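PDB 6U9I: BvnE from Penicillium brevicompactum, which catalyses a stereoselective semipinacol-type rearrangement in the fungal assembly of brevianamides. Local coordinates for residues L14-I19 and V90-R95; C45-P51 and R130-A136; L26-F32 and N77-A81. One frame throughout, in Å; residues are numbered along the deposited sequence.

Contact 1: residues L14-I19 and V90-R95; sequences LREQLI and VDERLR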
# COMPACT_ATOMS: atom_id res chain seq x y z
N LEU A 14 14.69 -17.57 6.59
CA LEU A 14 13.65 -17.33 5.59
C LEU A 14 13.42 -15.84 5.35
O LEU A 14 13.15 -15.43 4.21
CB LEU A 14 12.36 -18.00 6.03
CG LEU A 14 11.25 -17.88 4.99
CD1 LEU A 14 11.54 -18.76 3.79
CD2 LEU A 14 9.94 -18.29 5.64
N ARG A 15 13.53 -15.01 6.39
CA ARG A 15 13.40 -13.57 6.20
C ARG A 15 14.41 -13.06 5.19
O ARG A 15 14.08 -12.29 4.28
CB ARG A 15 13.56 -12.83 7.52
CG ARG A 15 13.51 -11.33 7.37
CD ARG A 15 13.81 -10.58 8.67
NE ARG A 15 13.50 -9.16 8.53
CZ ARG A 15 12.30 -8.65 8.76
NH1 ARG A 15 11.30 -9.46 9.13
NH2 ARG A 15 12.08 -7.35 8.59
N GLU A 16 15.68 -13.47 5.32
CA GLU A 16 16.68 -12.97 4.39
C GLU A 16 16.41 -13.47 2.98
O GLU A 16 16.58 -12.72 2.01
CB GLU A 16 18.08 -13.35 4.87
CG GLU A 16 18.46 -12.75 6.24
CD GLU A 16 17.76 -13.44 7.42
OE1 GLU A 16 17.11 -14.48 7.21
OE2 GLU A 16 17.87 -12.92 8.56
N GLN A 17 15.97 -14.72 2.84
CA GLN A 17 15.61 -15.24 1.52
C GLN A 17 14.49 -14.43 0.88
O GLN A 17 14.54 -14.15 -0.32
CB GLN A 17 15.18 -16.71 1.63
CG GLN A 17 14.57 -17.26 0.34
CD GLN A 17 15.59 -17.43 -0.77
OE1 GLN A 17 16.20 -18.49 -0.91
NE2 GLN A 17 15.78 -16.38 -1.58
N LEU A 18 13.48 -14.05 1.67
CA LEU A 18 12.38 -13.27 1.10
C LEU A 18 12.84 -11.88 0.69
O LEU A 18 12.41 -11.34 -0.34
CB LEU A 18 11.21 -13.20 2.10
CG LEU A 18 10.48 -14.54 2.32
CD1 LEU A 18 9.65 -14.51 3.61
CD2 LEU A 18 9.57 -14.87 1.12
N ILE A 19 13.75 -11.29 1.47
CA ILE A 19 14.29 -9.98 1.11
C ILE A 19 15.12 -10.08 -0.17
O ILE A 19 15.02 -9.23 -1.06
CB ILE A 19 15.11 -9.40 2.28
CG1 ILE A 19 14.15 -9.03 3.42
CG2 ILE A 19 15.95 -8.19 1.82
CD1 ILE A 19 14.82 -8.51 4.68
N VAL A 90 8.48 -7.69 5.96
CA VAL A 90 8.52 -9.12 5.65
C VAL A 90 7.69 -9.90 6.66
O VAL A 90 7.97 -9.84 7.87
CB VAL A 90 9.96 -9.66 5.63
CG1 VAL A 90 9.96 -11.14 5.24
CG2 VAL A 90 10.80 -8.85 4.67
N ASP A 91 6.69 -10.66 6.17
CA ASP A 91 5.95 -11.62 6.98
C ASP A 91 6.43 -13.01 6.58
O ASP A 91 5.97 -13.56 5.58
CB ASP A 91 4.44 -11.47 6.78
CG ASP A 91 3.61 -12.36 7.73
OD1 ASP A 91 4.15 -13.35 8.26
OD2 ASP A 91 2.40 -12.09 7.94
N GLU A 92 7.37 -13.57 7.37
CA GLU A 92 7.94 -14.88 7.05
C GLU A 92 6.87 -15.96 7.00
O GLU A 92 6.92 -16.86 6.15
CB GLU A 92 8.98 -15.27 8.09
CG GLU A 92 10.35 -14.71 7.88
CD GLU A 92 11.33 -15.27 8.89
OE1 GLU A 92 11.80 -14.50 9.76
OE2 GLU A 92 11.62 -16.49 8.84
N ARG A 93 5.92 -15.91 7.93
CA ARG A 93 4.91 -16.96 8.01
C ARG A 93 4.06 -17.02 6.74
O ARG A 93 3.76 -18.10 6.23
CB ARG A 93 4.02 -16.75 9.23
CG ARG A 93 2.90 -17.77 9.34
CD ARG A 93 2.27 -17.79 10.72
NE ARG A 93 1.12 -18.70 10.74
CZ ARG A 93 1.16 -19.94 11.20
NH1 ARG A 93 0.06 -20.70 11.17
NH2 ARG A 93 2.29 -20.43 11.70
N LEU A 94 3.66 -15.86 6.22
CA LEU A 94 2.83 -15.78 5.03
C LEU A 94 3.64 -15.70 3.74
O LEU A 94 3.03 -15.69 2.65
CB LEU A 94 1.90 -14.56 5.13
CG LEU A 94 0.99 -14.53 6.36
CD1 LEU A 94 -0.00 -13.38 6.26
CD2 LEU A 94 0.24 -15.86 6.50
N ARG A 95 4.97 -15.67 3.82
CA ARG A 95 5.84 -15.53 2.64
C ARG A 95 5.51 -14.25 1.87
O ARG A 95 5.54 -14.23 0.64
CB ARG A 95 5.74 -16.74 1.70
CG ARG A 95 6.72 -17.86 1.99
CD ARG A 95 6.48 -18.43 3.33
NE ARG A 95 7.13 -19.72 3.54
CZ ARG A 95 7.02 -20.40 4.67
NH1 ARG A 95 7.61 -21.58 4.82
NH2 ARG A 95 6.31 -19.87 5.65
O HOH W 1 11.08 -12.21 10.18

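Contact 2: residues C45-P51 and R130-A136; sequences CVTRPAP and RDVIEFA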
# COMPACT_ATOMS: atom_id res chain seq x y z
N CYS A 45 0.99 -17.45 -11.19
CA CYS A 45 1.12 -16.10 -10.65
C CYS A 45 0.28 -15.08 -11.41
O CYS A 45 0.25 -15.07 -12.64
CB CYS A 45 2.59 -15.70 -10.69
SG CYS A 45 2.95 -14.19 -9.75
N VAL A 46 -0.40 -14.20 -10.68
CA VAL A 46 -1.05 -13.05 -11.31
C VAL A 46 -0.56 -11.77 -10.65
O VAL A 46 -0.15 -11.76 -9.48
CB VAL A 46 -2.59 -13.11 -11.26
CG1 VAL A 46 -3.11 -14.31 -12.06
CG2 VAL A 46 -3.07 -13.15 -9.84
N THR A 47 -0.59 -10.69 -11.42
CA THR A 47 -0.40 -9.34 -10.91
C THR A 47 -1.78 -8.70 -10.82
O THR A 47 -2.54 -8.70 -11.80
CB THR A 47 0.51 -8.53 -11.84
OG1 THR A 47 1.85 -9.04 -11.75
CG2 THR A 47 0.50 -7.05 -11.46
N ARG A 48 -2.13 -8.20 -9.63
CA ARG A 48 -3.47 -7.67 -9.38
C ARG A 48 -3.39 -6.16 -9.20
O ARG A 48 -2.97 -5.69 -8.14
CB ARG A 48 -4.09 -8.31 -8.14
CG ARG A 48 -3.90 -9.81 -8.01
CD ARG A 48 -4.37 -10.26 -6.63
NE ARG A 48 -4.29 -11.71 -6.47
CZ ARG A 48 -5.26 -12.55 -6.81
NH1 ARG A 48 -6.38 -12.09 -7.35
NH2 ARG A 48 -5.09 -13.85 -6.63
N PRO A 49 -3.79 -5.37 -10.19
CA PRO A 49 -3.84 -3.92 -9.99
C PRO A 49 -4.88 -3.55 -8.95
O PRO A 49 -5.93 -4.17 -8.83
CB PRO A 49 -4.22 -3.37 -11.38
CG PRO A 49 -3.94 -4.49 -12.34
CD PRO A 49 -4.16 -5.75 -11.57
N ALA A 50 -4.55 -2.53 -8.17
CA ALA A 50 -5.44 -1.98 -7.15
C ALA A 50 -5.20 -0.49 -7.11
O ALA A 50 -4.17 -0.01 -7.59
CB ALA A 50 -5.18 -2.61 -5.77
N PRO A 51 -6.15 0.30 -6.57
CA PRO A 51 -7.44 -0.05 -5.97
C PRO A 51 -8.46 -0.52 -7.00
O PRO A 51 -8.22 -0.39 -8.20
CB PRO A 51 -7.89 1.26 -5.31
CG PRO A 51 -7.24 2.33 -6.14
CD PRO A 51 -5.88 1.75 -6.49
N ARG A 130 4.45 -15.77 -6.39
CA ARG A 130 3.18 -16.41 -6.72
C ARG A 130 2.00 -15.45 -6.76
O ARG A 130 0.93 -15.82 -7.24
CB ARG A 130 2.87 -17.56 -5.74
CG ARG A 130 2.48 -17.10 -4.33
CD ARG A 130 2.13 -18.29 -3.42
NE ARG A 130 0.97 -19.04 -3.94
CZ ARG A 130 0.52 -20.17 -3.40
NH1 ARG A 130 -0.54 -20.80 -3.91
NH2 ARG A 130 1.12 -20.65 -2.32
N ASP A 131 2.18 -14.21 -6.30
CA ASP A 131 1.11 -13.22 -6.34
C ASP A 131 1.71 -11.85 -6.14
O ASP A 131 2.64 -11.69 -5.35
CB ASP A 131 0.06 -13.48 -5.26
CG ASP A 131 -1.15 -12.57 -5.40
OD1 ASP A 131 -1.97 -12.84 -6.31
OD2 ASP A 131 -1.30 -11.60 -4.63
N VAL A 132 1.18 -10.86 -6.85
CA VAL A 132 1.53 -9.45 -6.64
C VAL A 132 0.26 -8.64 -6.58
O VAL A 132 -0.55 -8.69 -7.52
CB VAL A 132 2.42 -8.89 -7.76
CG1 VAL A 132 2.91 -7.51 -7.37
CG2 VAL A 132 3.56 -9.79 -8.03
N ILE A 133 0.09 -7.84 -5.53
CA ILE A 133 -0.89 -6.76 -5.53
C ILE A 133 -0.12 -5.47 -5.75
O ILE A 133 0.83 -5.19 -5.01
CB ILE A 133 -1.67 -6.66 -4.22
CG1 ILE A 133 -2.41 -7.95 -3.93
CG2 ILE A 133 -2.63 -5.45 -4.28
CD1 ILE A 133 -2.98 -7.95 -2.54
N GLU A 134 -0.53 -4.68 -6.73
CA GLU A 134 0.11 -3.41 -7.03
C GLU A 134 -0.90 -2.30 -6.79
O GLU A 134 -1.73 -2.00 -7.66
CB GLU A 134 0.66 -3.39 -8.46
CG GLU A 134 1.83 -4.32 -8.65
CD GLU A 134 2.31 -4.39 -10.09
OE1 GLU A 134 1.60 -3.89 -10.98
OE2 GLU A 134 3.40 -4.96 -10.31
N PHE A 135 -0.84 -1.68 -5.61
CA PHE A 135 -1.77 -0.62 -5.23
C PHE A 135 -1.15 0.72 -5.65
O PHE A 135 -0.24 1.22 -4.99
CB PHE A 135 -2.02 -0.68 -3.72
CG PHE A 135 -3.24 0.10 -3.26
CD1 PHE A 135 -3.24 1.49 -3.27
CD2 PHE A 135 -4.36 -0.57 -2.78
CE1 PHE A 135 -4.36 2.21 -2.84
CE2 PHE A 135 -5.48 0.15 -2.34
CZ PHE A 135 -5.49 1.53 -2.38
N ALA A 136 -1.67 1.30 -6.73
CA ALA A 136 -1.09 2.49 -7.35
C ALA A 136 -1.73 3.77 -6.81
O ALA A 136 -2.80 3.76 -6.20
CB ALA A 136 -1.26 2.44 -8.87
O HOH W 2 -1.28 -14.85 -7.99
O HOH W 3 3.87 -7.09 -11.95

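Contact 3: residues L26-F32 and N77-A81; sequences LSTMNDF and NFNLA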
# COMPACT_ATOMS: atom_id res chain seq x y z
N LEU A 26 12.71 -6.39 -7.82
CA LEU A 26 12.98 -5.00 -8.19
C LEU A 26 14.04 -4.92 -9.28
O LEU A 26 13.91 -4.13 -10.23
CB LEU A 26 13.45 -4.21 -6.97
CG LEU A 26 12.44 -3.72 -5.93
CD1 LEU A 26 13.16 -2.85 -4.91
CD2 LEU A 26 11.29 -2.93 -6.56
N SER A 27 15.11 -5.71 -9.16
CA SER A 27 16.21 -5.56 -10.11
C SER A 27 15.80 -6.05 -11.50
O SER A 27 16.20 -5.45 -12.51
CB SER A 27 17.45 -6.31 -9.62
OG SER A 27 17.28 -7.71 -9.78
N THR A 28 14.99 -7.11 -11.57
CA THR A 28 14.54 -7.56 -12.89
C THR A 28 13.52 -6.59 -13.47
O THR A 28 13.45 -6.43 -14.69
CB THR A 28 13.99 -8.99 -12.82
OG1 THR A 28 12.90 -9.07 -11.89
CG2 THR A 28 15.08 -9.97 -12.40
N MET A 29 12.73 -5.92 -12.63
CA MET A 29 11.87 -4.87 -13.16
C MET A 29 12.71 -3.77 -13.79
O MET A 29 12.40 -3.29 -14.89
CB MET A 29 10.98 -4.29 -12.05
CG MET A 29 9.79 -5.20 -11.69
SD MET A 29 8.61 -5.42 -13.04
CE MET A 29 7.67 -3.90 -12.93
N ASN A 30 13.80 -3.37 -13.13
CA ASN A 30 14.66 -2.33 -13.68
C ASN A 30 15.43 -2.79 -14.91
O ASN A 30 15.89 -1.94 -15.69
CB ASN A 30 15.61 -1.84 -12.60
CG ASN A 30 14.89 -0.92 -11.62
OD1 ASN A 30 14.15 -0.03 -12.04
ND2 ASN A 30 15.04 -1.18 -10.33
N ASP A 31 15.60 -4.10 -15.10
CA ASP A 31 16.15 -4.59 -16.37
C ASP A 31 15.25 -4.21 -17.54
O ASP A 31 15.73 -4.06 -18.66
CB ASP A 31 16.36 -6.10 -16.29
CG ASP A 31 17.52 -6.47 -15.38
OD1 ASP A 31 18.45 -5.64 -15.23
OD2 ASP A 31 17.51 -7.58 -14.82
N PHE A 32 13.94 -4.06 -17.28
CA PHE A 32 13.01 -3.43 -18.22
C PHE A 32 13.02 -4.12 -19.58
O PHE A 32 13.03 -3.46 -20.63
CB PHE A 32 13.29 -1.93 -18.35
CG PHE A 32 12.07 -1.12 -18.72
CD1 PHE A 32 10.91 -1.20 -17.96
CD2 PHE A 32 12.09 -0.28 -19.82
CE1 PHE A 32 9.79 -0.46 -18.29
CE2 PHE A 32 10.96 0.47 -20.17
CZ PHE A 32 9.81 0.38 -19.40
N ASN A 77 14.29 4.83 -19.78
CA ASN A 77 14.94 5.19 -18.52
C ASN A 77 14.05 4.87 -17.32
O ASN A 77 13.92 5.67 -16.39
CB ASN A 77 15.37 6.65 -18.52
CG ASN A 77 16.41 6.93 -19.57
OD1 ASN A 77 17.30 6.12 -19.80
ND2 ASN A 77 16.27 8.06 -20.26
N PHE A 78 13.42 3.70 -17.37
CA PHE A 78 12.56 3.25 -16.29
C PHE A 78 13.36 2.98 -15.03
O PHE A 78 14.45 2.39 -15.08
CB PHE A 78 11.83 1.98 -16.72
CG PHE A 78 10.95 1.37 -15.65
CD1 PHE A 78 9.70 1.90 -15.38
CD2 PHE A 78 11.37 0.26 -14.93
CE1 PHE A 78 8.88 1.34 -14.40
CE2 PHE A 78 10.56 -0.32 -13.95
CZ PHE A 78 9.31 0.23 -13.69
N ASN A 79 12.81 3.38 -13.89
CA ASN A 79 13.39 3.01 -12.61
C ASN A 79 12.28 2.74 -11.61
O ASN A 79 11.32 3.50 -11.53
CB ASN A 79 14.32 4.09 -12.06
CG ASN A 79 14.94 3.68 -10.73
OD1 ASN A 79 15.83 2.82 -10.67
ND2 ASN A 79 14.46 4.26 -9.64
N LEU A 80 12.42 1.65 -10.87
CA LEU A 80 11.50 1.29 -9.79
C LEU A 80 12.35 1.08 -8.55
O LEU A 80 13.35 0.35 -8.60
CB LEU A 80 10.71 0.02 -10.14
CG LEU A 80 9.66 -0.45 -9.15
CD1 LEU A 80 8.56 0.58 -9.01
CD2 LEU A 80 9.07 -1.79 -9.62
N ALA A 81 11.97 1.71 -7.44
CA ALA A 81 12.83 1.69 -6.27
C ALA A 81 12.01 1.93 -5.02
O ALA A 81 10.93 2.52 -5.07
CB ALA A 81 13.94 2.75 -6.39
O HOH W 4 15.45 0.80 -16.87

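Contact 1: residues L14-I19 and V90-R95
Leu18 lies over the start of the bend that follows Val90. Its CD1 sits 3.8 Å from Val90 CG1 and 3.9 Å from Glu92 CA, so one methyl fills the hollow between strand end and turn. One helical turn earlier, Leu14 continues the ridge: its CD2 rests on a face of the Arg95 guanidinium, 3.7 Å from Arg95 CZ, while its CB approaches Glu92 OE2 at 3.3 Å. Ile19 adds a flanking contact, CG1 to Val90 CG2 at 3.6 Å.

Arg15 is fully extended through chi3, which carries its guanidinium across Val90, with NH1 3.8 Å from Val90 CB. A water ties this arm to the turn, accepting from Arg15 NH1 at 3.0 Å and donating to Glu92 OE1 at 2.4 Å. The charge of Arg15 itself is met by a salt bridge to Asp91 of the second subunit.

The turn is held from within by an Asx motif, Leu94 N donating to Asp91 OD1 at 3.3 Å, and Arg95 closes it with positive phi. Arg95 also forms a salt bridge with Glu124.

The contact thus lays the first turns of helix 14-31 against the tight connection from strand 89-91 into strand 96-107, at the dimer interface, where Val90 N bonds to Asp91 OD2 of the second subunit and Asp91 OD2 to its Val90 N.

Contact 2: residues C45-P51 and R130-A136
Arg48 and Asp131 form a salt bridge, Arg48 NE to Asp131 OD1 at 2.6 Å, reinforced weakly by Arg48 NH2 to the same oxygen at 3.3 Å. Beneath it runs a parallel backbone ladder: Val132 N to Val46 O (3.1 Å), Arg48 N to Val132 O (2.7 Å), Glu134 N to Arg48 O (3.0 Å), Ala50 N to Glu134 O (2.9 Å) and Ala136 N to Ala50 O (3.0 Å). Near its start the ladder loosens at Val46, whose N lies 4.0 Å from Arg130 O, and a water bridges these two atoms and Asp131 OD1. Here Arg130 and Asp131 form a classic beta bulge opposite Thr121. A second water joins Thr47 OG1 to Glu134 OE2; Thr47 OG1 also bonds Arg41.

Ala50 CB packs on Phe135 CD2 at 3.7 Å, on the face that carries Arg48 and Ile133. A cis peptide before Pro51 accompanies a CH-pi contact, with Pro51 CD 4.1 Å from the Phe135 ring centroid.

Strand 129-136, the last in the chain, thus lies between 45-50 and its antiparallel neighbour 110-122. This parallel pairing of an early with the final strand in a curled mixed sheet is consistent with an NTF2-like (SnoaL-type) fold.

Contact 3: residues L26-F32 and N77-A81
The side chain of Asn30 takes the place of a neighbouring strand. Its CA-to-CB bond points sideways; the m rotamer, with chi2 at -46°, brings the amide to the strand, where it meets Leu80 twice: Leu80 N donates to Asn30 OD1 at 2.7 Å and Asn30 ND2 donates to Leu80 O at 2.9 Å. Asn79 and Ala81 bond through their backbones to strand 96-107, so Asn30 occupies the other edge of strand 78-82. A water extends the link, donating to Asn30 O and Phe78 O.

Phe32 leaves the helix with positive phi, and its t rotamer lays the ring over Phe78. The two ring planes are 12° apart, but they are slid so far that they barely overlap; instead Phe78 CB stands over the Phe32 face, 3.4 Å from the centroid, a CH-pi contact. Phe78, also t at chi1, reaches back along the helix to Met29, its CE2 3.6 Å from Met29 O. Met29 is folded, m at all three chi angles, and its CB touches Leu80 CD2 at 4.0 Å. Leu80, t then p, also meets Leu26, whose CD2 lies 3.9 Å from Leu80 CG.

The axes of helix 26-31 and strand 78-81 run almost antiparallel (169°) and approach to 7.5 Å. Specific amide pairing fixes their register, while apolar side chains, backed by Met37, Phe68 and Leu101, fill the space between.

In the fold
The three contacts reach one curled, mixed sheet. Contacts 1 and 3 use opposite ends of helix 14-31, their centres 22 Å apart, and bind it to the successive strands 78-82 and 89-91, both of which pair with strand 96-107; in sequence, contact 3 falls between the two halves of contact 1. Contact 2, about 18 Å from contact 1 and 17 Å from contact 3 between centres, joins strand 45-50 to strand 129-136, and its segments alternate with those of both others. The long helix is therefore held at both ends, while the late strand closes back on the early one. Contacts 1 and 2 also touch the second subunit, whereas contact 3 stays within its own chain.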